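Local atomic coordinates of MamA (Candidatus Magnetobacterium bavaricum, PDB entry 3VTX), a protein that is built from tetratricopeptide repeats, helical hairpins stacked side by side into a scaffold of the kind that generally mediates protein-protein interactions. Residues T5-R16 against A27-N38; P55-V66 against I78-I86. One frame throughout, in Å; residues are numbered along the deposited sequence. Where two conformers were deposited one is given.

Contact 1: residues T5-R16 against A27-N38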
# COMPACT_ATOMS: atom_id res chain seq x y z
N THR A 5 -20.79 21.30 1.80
CA THR A 5 -19.66 20.42 1.73
C THR A 5 -19.54 19.74 3.08
O THR A 5 -19.30 18.52 3.16
CB THR A 5 -18.36 21.17 1.37
OG1 THR A 5 -18.31 21.42 -0.04
CG2 THR A 5 -17.13 20.34 1.71
N THR A 6 -19.70 20.52 4.17
CA THR A 6 -19.54 19.99 5.50
C THR A 6 -20.62 18.99 5.83
O THR A 6 -20.34 17.92 6.36
CB THR A 6 -19.56 21.16 6.56
OG1 THR A 6 -18.78 22.25 6.04
CG2 THR A 6 -18.98 20.66 7.90
N ILE A 7 -21.86 19.31 5.50
CA ILE A 7 -22.93 18.44 5.89
C ILE A 7 -22.78 17.09 5.12
O ILE A 7 -22.84 16.02 5.71
CB ILE A 7 -24.32 19.02 5.62
CG1 ILE A 7 -24.56 20.33 6.44
CG2 ILE A 7 -25.40 17.96 5.94
CD1 ILE A 7 -25.65 21.28 5.81
N TYR A 8 -22.62 17.16 3.81
CA TYR A 8 -22.47 15.88 3.03
C TYR A 8 -21.19 15.11 3.33
O TYR A 8 -21.21 13.87 3.41
CB TYR A 8 -22.61 16.12 1.54
CG TYR A 8 -24.06 16.36 1.24
CD1 TYR A 8 -24.97 15.33 1.44
CD2 TYR A 8 -24.54 17.62 0.87
CE1 TYR A 8 -26.33 15.50 1.21
CE2 TYR A 8 -25.95 17.81 0.63
CZ TYR A 8 -26.83 16.74 0.82
OH TYR A 8 -28.21 16.81 0.62
N MET A 9 -20.08 15.80 3.52
CA MET A 9 -18.90 15.07 3.94
C MET A 9 -19.18 14.31 5.26
O MET A 9 -18.79 13.16 5.39
CB MET A 9 -17.67 15.97 4.03
CG MET A 9 -16.38 15.19 4.00
SD MET A 9 -14.92 16.30 4.24
CE MET A 9 -15.37 17.74 3.22
N ASP A 10 -19.80 14.93 6.27
CA ASP A 10 -20.14 14.22 7.56
C ASP A 10 -21.02 12.99 7.36
O ASP A 10 -20.86 11.95 8.01
CB ASP A 10 -20.95 15.11 8.55
CG ASP A 10 -21.60 14.29 9.72
OD1 ASP A 10 -20.83 13.67 10.50
OD2 ASP A 10 -22.87 14.23 9.85
N ILE A 11 -22.04 13.15 6.53
CA ILE A 11 -22.95 12.01 6.21
C ILE A 11 -22.09 10.88 5.63
O ILE A 11 -22.13 9.74 6.10
CB ILE A 11 -24.08 12.43 5.24
CG1 ILE A 11 -25.07 13.37 5.96
CG2 ILE A 11 -24.85 11.21 4.71
CD1 ILE A 11 -25.91 14.21 5.04
N GLY A 12 -21.23 11.23 4.69
CA GLY A 12 -20.39 10.18 4.08
C GLY A 12 -19.51 9.48 5.09
O GLY A 12 -19.38 8.26 5.09
N ASP A 13 -18.89 10.27 5.97
CA ASP A 13 -17.99 9.68 6.94
C ASP A 13 -18.71 8.69 7.82
O ASP A 13 -18.18 7.65 8.16
CB ASP A 13 -17.39 10.79 7.80
CG ASP A 13 -16.38 11.60 7.06
OD1 ASP A 13 -15.82 11.13 6.03
OD2 ASP A 13 -16.06 12.71 7.54
N LYS A 14 -19.89 9.07 8.27
CA LYS A 14 -20.66 8.26 9.22
C LYS A 14 -21.20 6.99 8.50
O LYS A 14 -21.27 5.93 9.07
CB LYS A 14 -21.85 9.05 9.74
CG LYS A 14 -21.60 9.92 10.97
CD LYS A 14 -22.62 11.06 11.06
CE LYS A 14 -24.07 10.56 11.21
NZ LYS A 14 -24.90 11.63 11.94
N LYS A 15 -21.62 7.16 7.26
CA LYS A 15 -22.00 5.97 6.46
C LYS A 15 -20.86 5.02 6.21
O LYS A 15 -21.02 3.82 6.34
CB LYS A 15 -22.71 6.42 5.19
CG LYS A 15 -24.14 6.87 5.44
CD LYS A 15 -24.93 7.23 4.19
CE LYS A 15 -26.33 7.80 4.48
NZ LYS A 15 -27.18 7.92 3.22
N ARG A 16 -19.68 5.54 5.88
CA ARG A 16 -18.56 4.72 5.69
C ARG A 16 -18.24 3.91 7.00
O ARG A 16 -18.04 2.68 6.99
CB ARG A 16 -17.37 5.59 5.28
CG ARG A 16 -16.15 4.77 4.89
CD ARG A 16 -15.01 5.68 4.53
NE ARG A 16 -13.84 4.88 4.35
CZ ARG A 16 -12.61 5.31 4.49
NH1 ARG A 16 -11.64 4.45 4.34
NH2 ARG A 16 -12.35 6.56 4.86
N ALA A 27 -22.78 10.36 -0.86
CA ALA A 27 -22.56 11.60 -0.17
C ALA A 27 -21.28 12.35 -0.64
O ALA A 27 -21.30 13.54 -0.92
CB ALA A 27 -22.52 11.35 1.35
N TYR A 28 -20.18 11.61 -0.91
CA TYR A 28 -18.95 12.22 -1.33
C TYR A 28 -19.04 12.72 -2.74
O TYR A 28 -18.55 13.85 -3.07
CB TYR A 28 -17.83 11.19 -1.16
CG TYR A 28 -17.45 10.75 0.27
CD1 TYR A 28 -17.42 11.63 1.34
CD2 TYR A 28 -17.03 9.46 0.52
CE1 TYR A 28 -17.10 11.20 2.59
CE2 TYR A 28 -16.63 9.06 1.77
CZ TYR A 28 -16.64 9.94 2.80
OH TYR A 28 -16.23 9.52 4.01
N LYS A 29 -19.79 11.99 -3.58
CA LYS A 29 -20.04 12.42 -4.92
C LYS A 29 -20.85 13.73 -4.94
O LYS A 29 -20.65 14.57 -5.86
CB LYS A 29 -20.67 11.37 -5.78
CG LYS A 29 -19.73 10.21 -6.22
CD LYS A 29 -20.41 9.18 -7.05
CE LYS A 29 -19.50 8.11 -7.55
NZ LYS A 29 -20.30 7.10 -8.31
N LYS A 30 -21.78 13.85 -4.00
CA LYS A 30 -22.64 15.06 -3.90
C LYS A 30 -21.71 16.26 -3.52
O LYS A 30 -21.79 17.31 -4.17
CB LYS A 30 -23.72 14.84 -2.89
CG LYS A 30 -24.67 16.12 -2.75
CD LYS A 30 -26.10 15.78 -2.38
CE LYS A 30 -27.06 17.00 -2.65
NZ LYS A 30 -26.88 17.46 -4.09
N VAL A 31 -20.80 16.05 -2.58
CA VAL A 31 -19.79 17.07 -2.23
C VAL A 31 -19.05 17.53 -3.48
O VAL A 31 -18.88 18.74 -3.73
CB VAL A 31 -18.83 16.60 -1.20
CG1 VAL A 31 -17.66 17.63 -1.01
CG2 VAL A 31 -19.48 16.31 0.10
N LEU A 32 -18.60 16.56 -4.30
CA LEU A 32 -17.75 16.80 -5.44
C LEU A 32 -18.49 17.39 -6.62
O LEU A 32 -17.85 18.01 -7.47
CB LEU A 32 -17.01 15.51 -5.84
CG LEU A 32 -15.98 15.05 -4.81
CD1 LEU A 32 -15.42 13.59 -5.11
CD2 LEU A 32 -14.74 16.03 -4.70
N LYS A 33 -19.81 17.21 -6.68
CA LYS A 33 -20.64 17.85 -7.72
C LYS A 33 -20.55 19.38 -7.58
O LYS A 33 -20.43 20.07 -8.58
CB LYS A 33 -22.15 17.47 -7.62
CG LYS A 33 -22.59 16.04 -7.93
CD LYS A 33 -24.14 15.93 -7.57
CE LYS A 33 -24.81 14.54 -7.71
NZ LYS A 33 -24.15 13.35 -7.03
N ALA A 34 -20.60 19.84 -6.33
CA ALA A 34 -20.64 21.24 -5.94
C ALA A 34 -19.25 21.84 -5.81
O ALA A 34 -19.06 23.05 -6.10
CB ALA A 34 -21.41 21.36 -4.56
N ASP A 35 -18.28 21.02 -5.39
CA ASP A 35 -16.93 21.46 -5.02
C ASP A 35 -15.95 20.42 -5.53
O ASP A 35 -15.42 19.64 -4.73
CB ASP A 35 -16.87 21.56 -3.49
CG ASP A 35 -15.54 22.20 -2.96
OD1 ASP A 35 -14.64 22.61 -3.76
OD2 ASP A 35 -15.42 22.19 -1.72
N PRO A 36 -15.74 20.38 -6.84
CA PRO A 36 -14.96 19.28 -7.42
C PRO A 36 -13.51 19.24 -7.07
O PRO A 36 -12.85 18.23 -7.37
CB PRO A 36 -15.10 19.45 -8.95
CG PRO A 36 -15.83 20.76 -9.16
CD PRO A 36 -16.26 21.33 -7.84
N ASN A 37 -12.98 20.33 -6.51
CA ASN A 37 -11.59 20.37 -6.14
C ASN A 37 -11.34 20.15 -4.64
O ASN A 37 -10.27 20.45 -4.15
CB ASN A 37 -10.93 21.64 -6.66
CG ASN A 37 -11.04 21.75 -8.18
OD1 ASN A 37 -11.39 22.82 -8.70
ND2 ASN A 37 -10.78 20.65 -8.90
N ASN A 38 -12.34 19.59 -3.94
CA ASN A 38 -12.23 19.31 -2.52
C ASN A 38 -11.29 18.10 -2.37
O ASN A 38 -11.74 16.95 -2.53
CB ASN A 38 -13.61 18.98 -1.98
CG ASN A 38 -13.64 18.94 -0.47
OD1 ASN A 38 -13.15 18.01 0.21
ND2 ASN A 38 -14.21 20.00 0.09

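Contact 2: residues P55-V66 against I78-I86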
# COMPACT_ATOMS: atom_id res chain seq x y z
N PRO A 55 -10.08 -0.66 -6.85
CA PRO A 55 -9.04 0.23 -7.20
C PRO A 55 -9.25 0.98 -8.50
O PRO A 55 -8.78 2.14 -8.62
CB PRO A 55 -7.82 -0.69 -7.25
CG PRO A 55 -8.35 -2.02 -7.54
CD PRO A 55 -9.62 -2.05 -6.77
N ASN A 56 -9.91 0.38 -9.50
CA ASN A 56 -10.08 1.17 -10.74
C ASN A 56 -10.88 2.48 -10.53
O ASN A 56 -10.51 3.53 -11.05
CB ASN A 56 -10.70 0.34 -11.81
CG ASN A 56 -12.21 0.43 -11.84
OD1 ASN A 56 -12.79 1.24 -12.61
ND2 ASN A 56 -12.91 -0.36 -10.94
N ASP A 57 -11.91 2.42 -9.71
CA ASP A 57 -12.70 3.60 -9.32
C ASP A 57 -11.94 4.51 -8.38
O ASP A 57 -12.02 5.72 -8.46
CB ASP A 57 -14.05 3.11 -8.74
CG ASP A 57 -15.03 2.70 -9.82
OD1 ASP A 57 -15.42 3.55 -10.63
OD2 ASP A 57 -15.38 1.51 -9.87
N ALA A 58 -11.19 3.92 -7.44
CA ALA A 58 -10.40 4.71 -6.56
C ALA A 58 -9.43 5.60 -7.32
O ALA A 58 -9.29 6.79 -6.99
CB ALA A 58 -9.66 3.81 -5.50
N ILE A 59 -8.76 5.03 -8.28
CA ILE A 59 -7.73 5.73 -9.07
C ILE A 59 -8.34 6.98 -9.78
O ILE A 59 -7.69 8.03 -9.88
CB ILE A 59 -7.07 4.74 -10.09
CG1 ILE A 59 -6.16 3.75 -9.35
CG2 ILE A 59 -6.24 5.54 -11.22
CD1 ILE A 59 -5.78 2.57 -10.27
N GLU A 60 -9.61 6.91 -10.20
CA GLU A 60 -10.24 8.07 -10.81
C GLU A 60 -10.19 9.26 -9.87
O GLU A 60 -9.84 10.37 -10.31
CB GLU A 60 -11.72 7.76 -11.23
CG GLU A 60 -11.77 6.56 -12.24
CD GLU A 60 -13.19 6.16 -12.73
OE1 GLU A 60 -14.18 6.68 -12.21
OE2 GLU A 60 -13.32 5.27 -13.65
N SER A 61 -10.48 9.08 -8.57
CA SER A 61 -10.40 10.15 -7.59
C SER A 61 -8.98 10.50 -7.19
O SER A 61 -8.67 11.65 -6.96
CB SER A 61 -11.21 9.91 -6.31
OG SER A 61 -12.59 10.01 -6.62
N LEU A 62 -8.14 9.50 -7.00
CA LEU A 62 -6.78 9.72 -6.54
C LEU A 62 -6.00 10.45 -7.67
O LEU A 62 -5.12 11.28 -7.35
CB LEU A 62 -6.10 8.37 -6.24
CG LEU A 62 -6.71 7.67 -5.01
CD1 LEU A 62 -6.33 6.14 -4.99
CD2 LEU A 62 -6.19 8.33 -3.79
N LYS A 63 -6.24 10.16 -8.95
CA LYS A 63 -5.62 10.92 -10.06
C LYS A 63 -5.94 12.43 -9.97
O LYS A 63 -5.03 13.30 -10.12
CB LYS A 63 -5.98 10.39 -11.48
CG LYS A 63 -5.18 9.10 -11.83
CD LYS A 63 -5.74 8.54 -13.15
CE LYS A 63 -4.92 7.38 -13.76
NZ LYS A 63 -5.70 6.92 -15.07
N LYS A 64 -7.21 12.73 -9.72
CA LYS A 64 -7.68 14.13 -9.57
C LYS A 64 -7.05 14.77 -8.33
O LYS A 64 -6.58 15.91 -8.40
CB LYS A 64 -9.18 14.22 -9.48
CG LYS A 64 -9.88 13.82 -10.72
CD LYS A 64 -11.39 13.82 -10.43
CE LYS A 64 -12.28 13.23 -11.54
NZ LYS A 64 -11.76 13.67 -12.85
N PHE A 65 -6.96 14.03 -7.22
CA PHE A 65 -6.32 14.51 -6.03
C PHE A 65 -4.87 14.98 -6.33
O PHE A 65 -4.46 16.05 -5.88
CB PHE A 65 -6.31 13.44 -4.94
CG PHE A 65 -5.65 13.84 -3.66
CD1 PHE A 65 -4.26 13.87 -3.54
CD2 PHE A 65 -6.40 14.13 -2.57
CE1 PHE A 65 -3.70 14.24 -2.30
CE2 PHE A 65 -5.85 14.54 -1.35
CZ PHE A 65 -4.46 14.56 -1.24
N VAL A 66 -4.09 14.14 -6.99
CA VAL A 66 -2.66 14.44 -7.11
C VAL A 66 -2.42 15.57 -8.11
O VAL A 66 -1.34 16.20 -8.07
CB VAL A 66 -1.75 13.18 -7.35
CG1 VAL A 66 -1.82 12.27 -6.13
CG2 VAL A 66 -2.03 12.42 -8.66
N ILE A 78 -1.46 5.05 -1.89
CA ILE A 78 -2.72 4.40 -2.23
C ILE A 78 -2.85 4.34 -3.72
O ILE A 78 -3.19 3.30 -4.26
CB ILE A 78 -3.94 5.05 -1.58
CG1 ILE A 78 -3.82 5.03 -0.03
CG2 ILE A 78 -5.21 4.35 -2.12
CD1 ILE A 78 -4.88 5.92 0.74
N LEU A 79 -2.49 5.42 -4.41
CA LEU A 79 -2.53 5.47 -5.86
C LEU A 79 -1.59 4.44 -6.44
O LEU A 79 -1.92 3.71 -7.34
CB LEU A 79 -2.10 6.86 -6.37
CG LEU A 79 -1.99 7.05 -7.92
CD1 LEU A 79 -3.31 6.63 -8.61
CD2 LEU A 79 -1.61 8.55 -8.29
N GLY A 80 -0.39 4.38 -5.91
CA GLY A 80 0.55 3.36 -6.46
C GLY A 80 0.15 1.93 -6.15
O GLY A 80 0.24 1.06 -7.02
N SER A 81 -0.31 1.69 -4.94
CA SER A 81 -0.90 0.37 -4.57
C SER A 81 -2.05 -0.04 -5.49
O SER A 81 -2.13 -1.19 -5.96
CB SER A 81 -1.33 0.35 -3.09
OG SER A 81 -0.25 0.48 -2.20
N ALA A 82 -2.93 0.89 -5.77
CA ALA A 82 -4.06 0.64 -6.66
C ALA A 82 -3.63 0.33 -8.08
O ALA A 82 -4.20 -0.54 -8.78
CB ALA A 82 -5.00 1.91 -6.67
N ASN A 83 -2.64 1.07 -8.55
CA ASN A 83 -2.09 0.86 -9.89
C ASN A 83 -1.50 -0.53 -9.99
O ASN A 83 -1.67 -1.20 -11.02
CB ASN A 83 -1.09 1.99 -10.18
CG ASN A 83 -1.76 3.23 -10.74
OD1 ASN A 83 -2.53 3.13 -11.71
ND2 ASN A 83 -1.21 4.36 -10.38
N PHE A 84 -0.85 -1.01 -8.94
CA PHE A 84 -0.34 -2.40 -8.97
C PHE A 84 -1.53 -3.37 -9.06
O PHE A 84 -1.49 -4.34 -9.81
CB PHE A 84 0.47 -2.66 -7.75
CG PHE A 84 1.14 -4.02 -7.65
CD1 PHE A 84 1.75 -4.62 -8.75
CD2 PHE A 84 1.30 -4.60 -6.38
CE1 PHE A 84 2.42 -5.80 -8.58
CE2 PHE A 84 1.97 -5.81 -6.26
CZ PHE A 84 2.52 -6.37 -7.34
N MET A 85 -2.62 -3.08 -8.34
CA MET A 85 -3.80 -3.97 -8.38
C MET A 85 -4.41 -4.06 -9.76
O MET A 85 -5.02 -5.09 -10.10
CB MET A 85 -4.87 -3.53 -7.37
CG MET A 85 -4.42 -3.68 -5.93
SD MET A 85 -5.66 -3.03 -4.84
CE MET A 85 -4.69 -2.52 -3.41
N ILE A 86 -4.33 -3.03 -10.55
CA ILE A 86 -4.94 -2.99 -11.87
C ILE A 86 -3.92 -3.25 -13.00
O ILE A 86 -4.23 -3.03 -14.18
CB ILE A 86 -5.71 -1.70 -12.12
CG1 ILE A 86 -4.82 -0.49 -12.27
CG2 ILE A 86 -6.87 -1.53 -11.07
CD1 ILE A 86 -5.47 0.63 -13.17

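Contact 1: residues T5-R16 against A27-N38
Y28 of helix 21-34 enters as a knob among M9, G12, D13 and R16 of helix 5-18, within an antiparallel helical hairpin of tetratricopeptide-repeat type; the two segment axes approach to 8.1 Å with 158° between their directions. G12 has no side chain, and its CA lies over one face of the phenol, 4.2 Å from the Y28 ring centroid, a CH-pi contact. At the ring edge, in plane, stands D13 OD1, to which Y28 OH donates a hydrogen bond of 2.6 Å. That oxygen is met on its anti side, 16° out of the carboxylate plane. D13 OD2 forms a salt bridge with K44 of helix 39-51, which would probably favour the charged carboxylate, and R16 reaches D51 of the same helix.

A second CH-pi contact lies on the more exposed side of the pair: K30 CD rests over one face of Y8, 3.6 Å from its centroid. The lysine leaves its helix with CG anti to the backbone N (chi1 180°), then bends at chi2 and chi4 to follow the ring. V31 CG2 packs against Y8 CB at 3.5 Å and also meets the M9 backbone N. A27 CB sits 3.5 Å from Y8 O. Past the helix end, N38 OD1 is hydrogen-bonded to T41 OG1, N38 ND2 donates to D35 OD2 from above the carboxylate plane, and the same D35 OD2 accepts a weak, 3.4 Å hydrogen bond from T5 OG1.

Contact 2: residues P55-V66 against I78-I86
The N83 amide and the P55 pyrrolidine are the flat or ring-shaped groups that meet the opposite helix here, in an antiparallel helix pair of a tetratricopeptide-repeat fold. I59 CD1 lies well out of the amide plane, to one side of it, and comes 3.6 Å from N83 OD1. The N83 side chain also touches A91 and A92 of helix 89-102. P55 presents the CB-CG side of its ring: CB lies 3.9 Å from A82 CB, while CG lies 3.8 Å from M85 CB. The M85 side chain crosses the proline at about a right angle, and I86 slides past it in the opposite direction. F65 meets the same partner helix earlier along, at A75, whereas F84 turns to A92 and to helix 107-119.

The segment axes approach to 9.0 Å with 144° between their directions, and the side-chain contacts between them are almost wholly apolar. I59 is the hub. Its CG1 presses on A82 CB at 3.5 Å, tighter than usual van der Waals contact, and its CD1 meets I86 CD1 tip to tip. I86 can reach it because its CG1 stands between the backbone N and the carbonyl carbon (chi1 70°), just where the chain leaves the helix.

Farther along, L79 CG is anti to the backbone N (chi1 176°), and the two methyls divide the work: CD1 faces I59 CG2 and L62 CB, whereas CD2 meets V66 CG2 at 3.9 Å, the two side chains crossing obliquely. L79 also touches A95, so it packs against two helices at once. L62 CD1 adds a further contact, meeting the side chain of I78 at about a right angle, 3.6 Å from I78 CG2.

Overall arrangement
Both contacts join antiparallel helices that follow one another in sequence, but they hold different pairs: helices 5-18 and 21-34 in contact 1, helices 55-68 and 73-85 in contact 2. Helix 39-51 touches both, and the centres lie about 19 Å apart. Contact 1 sits near the amino-terminal end, about 24 Å from the chain centre, against about 11 Å for contact 2; each mixes buried and exposed residues. Contact 1 combines tyrosine CH-pi contacts with a bond from a buried tyrosine to a partly exposed aspartate, and two of its charged side chains, D13 and R16, form salt bridges with helix 39-51. Contact 2 relies on aliphatic branches, and its axes are farther from antiparallel, at 144° rather than 158°.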